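N-acetyl-beta-D glucosaminidase (Rhizomucor miehei CAU432, PDB 4ZM6) probably hydrolyses terminal N-acetyl-beta-D-glucosaminides as a family 3 glycosidase and carries an acetyl-CoA-binding GCN5-related region that probably N-acetylates glucosamine. Local coordinates at residues N413-H416 with A417-K421; E500-P503 with P504-E507. All coordinates share one frame; numbering follows the deposited sequence.

Interaction 1 of 2, residues N413-H416 with A417-K421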
ATOM      1  N   ASN A 413      41.941  15.618   0.882  1.00 51.63           N
ATOM      2  CA  ASN A 413      42.626  16.648   1.668  1.00 51.46           C
ATOM      3  C   ASN A 413      41.806  17.186   2.827  1.00 52.59           C
ATOM      4  O   ASN A 413      42.364  17.535   3.869  1.00 54.57           O
ATOM      5  CB  ASN A 413      42.994  17.844   0.788  1.00 51.18           C
ATOM      6  CG  ASN A 413      44.179  17.572  -0.103  1.00 50.18           C
ATOM      7  OD1 ASN A 413      44.743  16.473  -0.106  1.00 49.43           O
ATOM      8  ND2 ASN A 413      44.568  18.578  -0.872  1.00 48.58           N
ATOM      9  N   SER A 414      40.495  17.311   2.628  1.00 51.24           N
ATOM     10  CA  SER A 414      39.602  17.718   3.707  1.00 48.80           C
ATOM     11  C   SER A 414      39.638  16.669   4.823  1.00 48.27           C
ATOM     12  O   SER A 414      39.671  17.006   6.005  1.00 48.16           O
ATOM     13  CB  SER A 414      38.176  17.921   3.191  1.00 49.16           C
ATOM     14  OG  SER A 414      37.749  16.826   2.402  1.00 50.72           O
ATOM     15  N   PHE A 415      39.647  15.397   4.440  1.00 46.63           N
ATOM     16  CA  PHE A 415      39.837  14.319   5.400  1.00 45.79           C
ATOM     17  C   PHE A 415      41.112  14.616   6.186  1.00 45.89           C
ATOM     18  O   PHE A 415      41.095  14.624   7.412  1.00 44.79           O
ATOM     19  CB  PHE A 415      39.933  12.960   4.682  1.00 45.40           C
ATOM     20  CG  PHE A 415      39.454  11.785   5.501  1.00 44.63           C
ATOM     21  CD1 PHE A 415      40.132  11.384   6.642  1.00 44.66           C
ATOM     22  CD2 PHE A 415      38.342  11.058   5.106  1.00 44.67           C
ATOM     23  CE1 PHE A 415      39.703  10.295   7.381  1.00 44.31           C
ATOM     24  CE2 PHE A 415      37.904   9.971   5.839  1.00 45.19           C
ATOM     25  CZ  PHE A 415      38.587   9.586   6.979  1.00 45.69           C
ATOM     26  N   HIS A 416      42.198  14.890   5.465  1.00 48.35           N
ATOM     27  CA  HIS A 416      43.498  15.212   6.067  1.00 49.41           C
ATOM     28  C   HIS A 416      43.394  16.365   7.048  1.00 46.54           C
ATOM     29  O   HIS A 416      43.841  16.255   8.183  1.00 46.40           O
ATOM     30  CB  HIS A 416      44.531  15.547   4.981  1.00 53.19           C
ATOM     31  CG  HIS A 416      45.853  16.001   5.519  1.00 55.85           C
ATOM     32  ND1 HIS A 416      46.643  15.205   6.321  1.00 56.21           N
ATOM     33  CD2 HIS A 416      46.527  17.166   5.363  1.00 56.03           C
ATOM     34  CE1 HIS A 416      47.744  15.860   6.640  1.00 54.99           C
ATOM     35  NE2 HIS A 416      47.699  17.051   6.072  1.00 56.16           N
ATOM     36  N   ALA A 417      42.796  17.463   6.603  1.00 46.38           N
ATOM     37  CA  ALA A 417      42.553  18.627   7.464  1.00 46.62           C
ATOM     38  C   ALA A 417      41.844  18.245   8.760  1.00 48.33           C
ATOM     39  O   ALA A 417      42.240  18.665   9.850  1.00 47.08           O
ATOM     40  CB  ALA A 417      41.729  19.661   6.716  1.00 45.69           C
ATOM     41  N   SER A 418      40.811  17.449   8.642  1.00 50.50           N
ATOM     42  CA  SER A 418      40.015  17.114   9.778  1.00 50.99           C
ATOM     43  C   SER A 418      40.739  16.211  10.716  1.00 51.51           C
ATOM     44  O   SER A 418      40.479  16.220  11.880  1.00 53.30           O
ATOM     45  CB  SER A 418      38.706  16.489   9.337  1.00 51.84           C
ATOM     46  OG  SER A 418      37.875  17.442   8.730  1.00 51.83           O
ATOM     47  N   LEU A 419      41.644  15.414  10.204  1.00 52.42           N
ATOM     48  CA  LEU A 419      42.436  14.548  11.052  1.00 54.00           C
ATOM     49  C   LEU A 419      43.409  15.348  11.875  1.00 53.54           C
ATOM     50  O   LEU A 419      43.718  15.025  12.988  1.00 53.44           O
ATOM     51  CB  LEU A 419      43.251  13.644  10.180  1.00 20.00           C
ATOM     52  CG  LEU A 419      42.502  12.445   9.721  1.00 20.00           C
ATOM     53  CD1 LEU A 419      43.388  11.695   8.780  1.00 20.00           C
ATOM     54  CD2 LEU A 419      42.215  11.632  10.943  1.00 20.00           C
ATOM     55  N   LEU A 420      43.925  16.382  11.265  1.00 51.82           N
ATOM     56  CA  LEU A 420      44.882  17.311  11.889  1.00 51.00           C
ATOM     57  C   LEU A 420      44.333  18.012  13.132  1.00 49.31           C
ATOM     58  O   LEU A 420      45.084  18.269  14.076  1.00 49.60           O
ATOM     59  CB  LEU A 420      45.361  18.378  10.895  1.00 51.04           C
ATOM     60  CG  LEU A 420      46.474  17.979   9.932  1.00 51.73           C
ATOM     61  CD1 LEU A 420      46.624  19.049   8.861  1.00 52.34           C
ATOM     62  CD2 LEU A 420      47.785  17.754  10.674  1.00 52.00           C
ATOM     63  N   LYS A 421      43.043  18.337  13.136  1.00 48.46           N
ATOM     64  CA  LYS A 421      42.430  18.973  14.306  1.00 48.45           C
ATOM     65  C   LYS A 421      42.522  18.070  15.554  1.00 49.50           C
ATOM     66  O   LYS A 421      42.615  18.576  16.676  1.00 52.70           O
ATOM     67  CB  LYS A 421      40.976  19.385  14.028  1.00 45.63           C
TER
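The first two turns of helix 413-422 form this local contact, in which Phe415 meets Leu419 and His416 meets Leu420 at i to i+4 spacing. Four successive backbone bonds define the helix. Ala417 N donates to Asn413 O at 2.8 Å, and Ser418 N to Ser414 O at 2.9 Å. Leu419 N reaches Phe415 O at 3.0 Å, while Leu420 N reaches His416 O at 3.1 Å. The same His416 carbonyl takes a weak second bond from Leu419 N.

Of the two side-chain pairs, one uses a ring edge and the other a ring face. Leu419 CD1 lies near the plane of the Phe415 ring, 3.9 Å from Phe415 CD1, so Leu419 meets the ring at its edge and not over a face. Leu420 instead makes a CH-pi contact: its CD1 stands 4.0 Å from the centroid of the His416 imidazole, 30° off the ring normal, with His416 NE2 the nearest ring atom. Two first torsions produce the meeting. His416 has CG trans to its amide nitrogen (chi1 175°), which swings the ring toward the following turn, whereas Leu420 CG lies beside its own nitrogen (chi1 -81°) and leans back toward the imidazole.

Ser414 and Ser418, one turn apart, direct their hydroxyls to helix 503-513, where Ser414 OG pairs with His506 and Ser418 OG with Glu507. Phe415 packs on Val510 and Ile513 of that helix and stacks with Phe394 of strand 392-397. Toward the sheet edge, His416 stacks with Tyr428 and, like Leu419, touches Leu426 of strand 426-431, so the helix packs against both helix 503-513 and strand 426-431, an outermost strand of the sheet within this chain.

Interaction 2 of 2, residues E500-P503 with P504-E507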
ATOM      1  N   GLU A 500      29.718  10.209   0.657  1.00 49.02           N
ATOM      2  CA  GLU A 500      30.160  11.310  -0.206  1.00 50.61           C
ATOM      3  C   GLU A 500      31.492  11.857   0.291  1.00 51.60           C
ATOM      4  O   GLU A 500      31.805  11.755   1.479  1.00 52.40           O
ATOM      5  CB  GLU A 500      29.126  12.441  -0.268  1.00 50.95           C
ATOM      6  CG  GLU A 500      28.828  13.107   1.065  1.00 51.50           C
ATOM      7  CD  GLU A 500      27.694  14.107   0.959  1.00 52.95           C
ATOM      8  OE1 GLU A 500      27.962  15.326   1.061  1.00 53.47           O
ATOM      9  OE2 GLU A 500      26.538  13.672   0.756  1.00 53.33           O
ATOM     10  N   TYR A 501      32.262  12.446  -0.622  1.00 52.29           N
ATOM     11  CA  TYR A 501      33.610  12.920  -0.300  1.00 53.54           C
ATOM     12  C   TYR A 501      33.681  14.426  -0.066  1.00 51.54           C
ATOM     13  O   TYR A 501      34.749  15.031  -0.195  1.00 51.68           O
ATOM     14  CB  TYR A 501      34.621  12.491  -1.376  1.00 55.84           C
ATOM     15  CG  TYR A 501      34.229  12.811  -2.803  1.00 58.45           C
ATOM     16  CD1 TYR A 501      33.895  14.104  -3.193  1.00 62.98           C
ATOM     17  CD2 TYR A 501      34.211  11.818  -3.769  1.00 59.62           C
ATOM     18  CE1 TYR A 501      33.542  14.391  -4.501  1.00 65.41           C
ATOM     19  CE2 TYR A 501      33.862  12.095  -5.076  1.00 62.51           C
ATOM     20  CZ  TYR A 501      33.530  13.382  -5.438  1.00 64.34           C
ATOM     21  OH  TYR A 501      33.179  13.662  -6.734  1.00 66.80           O
ATOM     22  N   THR A 502      32.548  15.022   0.293  1.00 48.99           N
ATOM     23  CA  THR A 502      32.494  16.439   0.633  1.00 46.02           C
ATOM     24  C   THR A 502      33.265  16.712   1.938  1.00 45.28           C
ATOM     25  O   THR A 502      33.386  15.823   2.787  1.00 43.93           O
ATOM     26  CB  THR A 502      31.030  16.911   0.777  1.00 45.42           C
ATOM     27  OG1 THR A 502      30.361  16.129   1.775  1.00 43.79           O
ATOM     28  CG2 THR A 502      30.287  16.777  -0.556  1.00 44.42           C
ATOM     29  N   PRO A 503      33.801  17.936   2.102  1.00 46.15           N
ATOM     30  CA  PRO A 503      34.521  18.271   3.348  1.00 46.22           C
ATOM     31  C   PRO A 503      33.748  18.015   4.659  1.00 45.61           C
ATOM     32  O   PRO A 503      34.324  17.477   5.609  1.00 47.58           O
ATOM     33  CB  PRO A 503      34.851  19.761   3.186  1.00 45.65           C
ATOM     34  CG  PRO A 503      34.805  20.021   1.721  1.00 46.17           C
ATOM     35  CD  PRO A 503      33.865  19.024   1.107  1.00 45.96           C
ATOM     36  N   PRO A 504      32.463  18.402   4.725  1.00 44.37           N
ATOM     37  CA  PRO A 504      31.742  18.089   5.963  1.00 44.42           C
ATOM     38  C   PRO A 504      31.466  16.595   6.201  1.00 44.17           C
ATOM     39  O   PRO A 504      31.365  16.169   7.355  1.00 45.71           O
ATOM     40  CB  PRO A 504      30.433  18.877   5.823  1.00 44.27           C
ATOM     41  CG  PRO A 504      30.298  19.177   4.375  1.00 44.41           C
ATOM     42  CD  PRO A 504      31.690  19.294   3.844  1.00 43.98           C
ATOM     43  N   ALA A 505      31.341  15.809   5.137  1.00 42.98           N
ATOM     44  CA  ALA A 505      31.185  14.364   5.287  1.00 43.77           C
ATOM     45  C   ALA A 505      32.470  13.746   5.844  1.00 45.15           C
ATOM     46  O   ALA A 505      32.423  12.819   6.661  1.00 46.48           O
ATOM     47  CB  ALA A 505      30.806  13.720   3.965  1.00 43.50           C
ATOM     48  N   HIS A 506      33.615  14.266   5.406  1.00 45.34           N
ATOM     49  CA  HIS A 506      34.905  13.865   5.967  1.00 45.13           C
ATOM     50  C   HIS A 506      35.071  14.355   7.412  1.00 44.23           C
ATOM     51  O   HIS A 506      35.590  13.627   8.260  1.00 43.95           O
ATOM     52  CB  HIS A 506      36.061  14.372   5.100  1.00 46.10           C
ATOM     53  CG  HIS A 506      36.140  13.717   3.754  1.00 47.63           C
ATOM     54  ND1 HIS A 506      36.770  14.302   2.675  1.00 48.62           N
ATOM     55  CD2 HIS A 506      35.659  12.532   3.308  1.00 47.82           C
ATOM     56  CE1 HIS A 506      36.682  13.503   1.628  1.00 48.10           C
ATOM     57  NE2 HIS A 506      36.014  12.422   1.985  1.00 48.05           N
ATOM     58  N   GLU A 507      34.632  15.577   7.700  1.00 42.93           N
ATOM     59  CA  GLU A 507      34.697  16.079   9.066  1.00 42.76           C
ATOM     60  C   GLU A 507      33.925  15.129   9.980  1.00 42.38           C
ATOM     61  O   GLU A 507      34.479  14.601  10.940  1.00 43.37           O
ATOM     62  CB  GLU A 507      34.158  17.512   9.149  1.00 43.00           C
ATOM     63  CG  GLU A 507      33.961  18.067  10.560  1.00 43.59           C
ATOM     64  CD  GLU A 507      35.243  18.177  11.372  1.00 45.04           C
ATOM     65  OE1 GLU A 507      35.149  18.452  12.593  1.00 43.38           O
ATOM     66  OE2 GLU A 507      36.345  18.004  10.800  1.00 46.32           O
TER
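Thr502 occupies the N-cap position of helix 503-513, and its carbonyl accepts a first-turn bond: His506 N donates to Thr502 O at 3.1 Å, with 161° at the hydrogen. Glu507 N then bonds to Pro503 O at 2.8 Å. The Pro503 and Pro504 rings run alongside each other, Pro503 CB 3.3 Å from Pro504 CD; lacking amide hydrogens, both suit a first turn, where no donor is required of them.

The Thr502 hydroxyl sits between its own N and carbonyl carbon (chi1 58°). From there Thr502 OG1 donates to Glu500 OE1 at 2.6 Å, and OE1 accepts on its anti lone pair, the one away from OE2; Thr502 OG1 also lies 3.3 Å from Ala505 CB. Glu500 extends beyond CG, and that CG packs on Ala505 CB at 3.6 Å. His506 CG lies beside its backbone N (chi1 -68°), which turns the imidazole back against the loop backbone: Thr502 O stands 3.5 Å above one ring face, and Tyr501 CB approaches His506 NE2 at 3.6 Å.

Tyr368 and the backbone of Gly98 also hold the Glu500 carboxylate, Ser414 meets His506 ND1, and Ser418 and Arg422 share the Glu507 carboxylate. The three bonds at the buried Glu500 carboxylate probably favour its charged form, while the Arg422 salt bridge should do likewise for Glu507.

How the interactions relate
Interaction 1 comes first along the chain and closes before interaction 2 opens, yet their centres lie 10 Å apart because helices 413-422 and 503-513 pack together beside the same mixed six-stranded sheet. Strand 426-431, at one edge of that sheet, follows the first helix, and strand 494-497 precedes the second. Two probable hydrogen bonds join the contacts directly: Ser418 OG to Glu507 OE2 at 2.6 Å and Ser414 OG to His506 ND1 at 2.7 Å. Serines one turn apart thus meet adjacent residues of the other helix. Both contacts lie away from the acetyl-CoA site, and the geometry assigns them to packing within this sheet-containing domain.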